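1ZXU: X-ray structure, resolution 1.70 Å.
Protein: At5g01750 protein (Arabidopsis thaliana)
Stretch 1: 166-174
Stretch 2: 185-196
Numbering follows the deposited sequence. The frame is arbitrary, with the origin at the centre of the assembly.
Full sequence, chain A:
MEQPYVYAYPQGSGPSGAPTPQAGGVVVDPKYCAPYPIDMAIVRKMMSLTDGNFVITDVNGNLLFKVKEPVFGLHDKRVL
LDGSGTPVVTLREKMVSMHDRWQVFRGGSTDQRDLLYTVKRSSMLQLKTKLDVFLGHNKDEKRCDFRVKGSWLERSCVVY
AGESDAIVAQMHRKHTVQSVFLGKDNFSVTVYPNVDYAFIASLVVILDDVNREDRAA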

# COMPACT_ATOMS: atom_id res chain seq x y z
N ALA A 166 8.57 -15.21 -0.08
CA ALA A 166 9.10 -14.64 -1.34
C ALA A 166 9.01 -13.11 -1.17
O ALA A 166 8.01 -12.64 -0.67
CB ALA A 166 8.25 -15.07 -2.50
N ILE A 167 10.02 -12.40 -1.61
CA ILE A 167 9.94 -10.88 -1.61
C ILE A 167 9.01 -10.47 -2.75
O ILE A 167 9.17 -10.88 -3.89
CB ILE A 167 11.30 -10.26 -1.88
CG1 ILE A 167 12.21 -10.49 -0.68
CG2 ILE A 167 11.23 -8.72 -2.11
CD1 ILE A 167 13.66 -10.23 -1.02
N VAL A 168 8.01 -9.63 -2.41
CA VAL A 168 7.10 -9.09 -3.41
C VAL A 168 7.35 -7.60 -3.72
O VAL A 168 6.92 -7.12 -4.76
CB VAL A 168 5.60 -9.32 -3.07
CG1 VAL A 168 5.30 -10.86 -2.98
CG2 VAL A 168 5.25 -8.67 -1.80
N ALA A 169 8.03 -6.91 -2.81
CA ALA A 169 8.41 -5.51 -3.03
C ALA A 169 9.57 -5.13 -2.16
O ALA A 169 9.73 -5.65 -1.06
CB ALA A 169 7.24 -4.56 -2.75
N GLN A 170 10.35 -4.19 -2.66
CA GLN A 170 11.55 -3.77 -1.94
C GLN A 170 11.80 -2.25 -2.07
O GLN A 170 11.84 -1.74 -3.17
CB GLN A 170 12.72 -4.53 -2.59
CG GLN A 170 14.11 -4.03 -2.28
CD GLN A 170 14.65 -4.71 -1.08
OE1 GLN A 170 14.87 -5.92 -1.12
NE2 GLN A 170 14.83 -3.96 0.03
N MSE A 171 11.99 -1.59 -0.93
CA MSE A 171 12.36 -0.20 -0.91
C MSE A 171 13.87 0.01 -1.13
O MSE A 171 14.69 -0.84 -0.73
CB MSE A 171 11.94 0.38 0.46
CG MSE A 171 11.94 1.89 0.50
SE MSE A 171 11.14 2.37 2.19
CE MSE A 171 9.28 2.11 1.68
N HIS A 172 14.21 1.12 -1.81
CA HIS A 172 15.64 1.51 -2.06
C HIS A 172 15.77 2.98 -1.78
O HIS A 172 14.89 3.75 -2.14
CB HIS A 172 16.02 1.39 -3.55
CG HIS A 172 15.54 0.16 -4.21
ND1 HIS A 172 14.40 0.13 -4.98
CD2 HIS A 172 16.08 -1.09 -4.26
CE1 HIS A 172 14.23 -1.10 -5.45
NE2 HIS A 172 15.23 -1.86 -5.03
N ARG A 173 16.87 3.38 -1.14
CA ARG A 173 17.11 4.79 -0.86
C ARG A 173 17.62 5.43 -2.12
O ARG A 173 18.43 4.82 -2.82
CB ARG A 173 18.17 4.97 0.26
CG ARG A 173 18.33 6.44 0.62
CD ARG A 173 18.87 6.64 2.03
NE ARG A 173 20.27 6.24 2.13
CZ ARG A 173 21.31 7.04 1.90
NH1 ARG A 173 21.14 8.31 1.54
NH2 ARG A 173 22.54 6.55 2.02
N LYS A 174 17.15 6.66 -2.40
CA LYS A 174 17.67 7.53 -3.47
C LYS A 174 18.48 8.68 -2.86
O LYS A 174 18.29 9.09 -1.70
CB LYS A 174 16.52 8.11 -4.32
CG LYS A 174 15.68 7.08 -5.12
CD LYS A 174 16.28 6.74 -6.48
CE LYS A 174 17.12 5.47 -6.43
NZ LYS A 174 16.24 4.26 -6.53
N ASP A 185 10.20 12.19 -2.19
CA ASP A 185 10.85 11.44 -1.10
C ASP A 185 12.08 10.72 -1.65
O ASP A 185 12.15 10.38 -2.85
CB ASP A 185 9.87 10.38 -0.44
CG ASP A 185 8.90 11.07 0.58
OD1 ASP A 185 8.94 12.38 0.70
OD2 ASP A 185 8.15 10.34 1.29
N ASN A 186 13.05 10.51 -0.75
CA ASN A 186 14.33 9.94 -1.15
C ASN A 186 14.32 8.41 -1.25
O ASN A 186 15.23 7.75 -0.75
CB ASN A 186 15.43 10.41 -0.19
CG ASN A 186 15.32 9.80 1.18
OD1 ASN A 186 14.23 9.41 1.66
ND2 ASN A 186 16.46 9.71 1.87
N PHE A 187 13.27 7.84 -1.83
CA PHE A 187 13.30 6.41 -2.03
C PHE A 187 12.39 6.02 -3.17
O PHE A 187 11.55 6.82 -3.62
CB PHE A 187 12.82 5.72 -0.76
CG PHE A 187 11.33 5.90 -0.49
CD1 PHE A 187 10.39 5.00 -1.02
CD2 PHE A 187 10.89 6.93 0.34
CE1 PHE A 187 9.01 5.16 -0.75
CE2 PHE A 187 9.53 7.09 0.63
CZ PHE A 187 8.58 6.22 0.09
N SER A 188 12.56 4.79 -3.64
CA SER A 188 11.53 4.20 -4.50
C SER A 188 11.22 2.83 -3.99
O SER A 188 11.95 2.30 -3.15
CB SER A 188 11.96 4.11 -5.95
OG SER A 188 13.11 3.29 -6.08
N VAL A 189 10.06 2.30 -4.42
CA VAL A 189 9.73 0.94 -4.02
C VAL A 189 9.58 0.13 -5.32
O VAL A 189 8.78 0.45 -6.16
CB VAL A 189 8.41 0.86 -3.24
CG1 VAL A 189 8.04 -0.59 -2.92
CG2 VAL A 189 8.51 1.59 -1.91
N THR A 190 10.39 -0.92 -5.46
CA THR A 190 10.23 -1.88 -6.60
C THR A 190 9.14 -2.86 -6.28
O THR A 190 9.19 -3.54 -5.24
CB THR A 190 11.53 -2.63 -6.89
OG1 THR A 190 12.57 -1.67 -7.17
CG2 THR A 190 11.31 -3.60 -8.09
N VAL A 191 8.14 -2.93 -7.16
CA VAL A 191 7.12 -3.98 -7.06
C VAL A 191 7.48 -5.04 -8.10
O VAL A 191 7.65 -4.73 -9.31
CB VAL A 191 5.76 -3.40 -7.44
CG1 VAL A 191 4.68 -4.47 -7.48
CG2 VAL A 191 5.43 -2.23 -6.47
N TYR A 192 7.61 -6.27 -7.66
CA TYR A 192 8.11 -7.29 -8.60
C TYR A 192 7.01 -7.75 -9.54
O TYR A 192 5.82 -7.50 -9.33
CB TYR A 192 8.78 -8.42 -7.79
CG TYR A 192 10.10 -7.89 -7.24
CD1 TYR A 192 11.22 -7.73 -8.11
CD2 TYR A 192 10.23 -7.50 -5.91
CE1 TYR A 192 12.41 -7.23 -7.64
CE2 TYR A 192 11.48 -7.00 -5.42
CZ TYR A 192 12.54 -6.87 -6.31
OH TYR A 192 13.72 -6.36 -5.84
N PRO A 193 7.39 -8.47 -10.62
CA PRO A 193 6.39 -8.85 -11.60
C PRO A 193 5.24 -9.64 -11.03
O PRO A 193 5.39 -10.52 -10.17
CB PRO A 193 7.21 -9.70 -12.61
CG PRO A 193 8.58 -9.16 -12.50
CD PRO A 193 8.73 -8.96 -11.00
N ASN A 194 4.02 -9.30 -11.48
CA ASN A 194 2.78 -9.97 -11.08
C ASN A 194 2.33 -9.77 -9.63
O ASN A 194 1.47 -10.46 -9.13
CB ASN A 194 2.83 -11.50 -11.42
CG ASN A 194 3.06 -11.74 -12.89
OD1 ASN A 194 3.98 -12.44 -13.28
ND2 ASN A 194 2.24 -11.12 -13.72
N VAL A 195 2.98 -8.84 -8.95
CA VAL A 195 2.54 -8.46 -7.63
C VAL A 195 1.59 -7.24 -7.80
O VAL A 195 1.85 -6.34 -8.59
CB VAL A 195 3.77 -8.03 -6.82
CG1 VAL A 195 3.40 -7.38 -5.45
CG2 VAL A 195 4.69 -9.25 -6.58
N ASP A 196 0.56 -7.21 -6.98
CA ASP A 196 -0.48 -6.17 -7.08
C ASP A 196 0.09 -4.84 -6.61
O ASP A 196 0.39 -4.69 -5.42
CB ASP A 196 -1.64 -6.65 -6.22
CG ASP A 196 -2.86 -5.77 -6.33
OD1 ASP A 196 -2.70 -4.54 -6.36
OD2 ASP A 196 -3.98 -6.32 -6.34
O HOH W 1 14.70 -7.46 -3.47
O HOH W 2 18.94 10.01 0.74

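The two stretches pair as antiparallel strands, their N-to-C directions 161° apart, with Ala169, Met171 and Arg173 set opposite Val191, Val189 and Phe187. Between these close pairs lie the hydrogen-bonded ones. Gln170 N donates to Thr190 O (2.9 Å) and Thr190 N returns the bond to Gln170 O (2.8 Å); His172 N to Ser188 O (2.9 Å) and Ser188 N to His172 O (3.0 Å) repeat the pattern. Tyr192 N to Val168 O (3.1 Å) and Lys174 N to Asn186 O (2.8 Å), both nearly linear, extend the ladder at its two ends. Beyond the strand, a type II turn from Tyr192 to Val195 places Asn194 at positive phi, which asparagine tolerates well.

Alternation sorts the side chains. Ala169, Met171, Phe187, Val189 and Val191 are buried on one face, where apolar groups need no polar partners. Selenomethionine Met171 is long and flexible enough to reach two neighbours: its CE lies 3.7 Å from Val189 CG2, while its SE sits 4.5 Å from the centroid of the Phe187 ring. Small Ala169 brings its CB within 4.1 Å of Val189 CG1. Arg173 shares this face but is exposed, at the end of its strand.

The other face, carrying Gln170, His172, Ser188 and Thr190, is more polar. Ser188 OG and Thr190 OG1 lie at the edge of the His172 ring, and Lys174 curls back so that NZ makes a weak hydrogen bond to Ser188 OG (3.3 Å). A water joins Gln170 OE1 to Tyr192 OH, at 2.8 Å from each.

At the turn end, Val168 CB packs 3.6 Å from Val195 CG2, and Ile167 CG2 lies 3.7 Å from Tyr192 CE2. At the other end, a second water links Arg173 NH1, Lys174 O and Asn186 ND2, polar groups suited to an accessible edge.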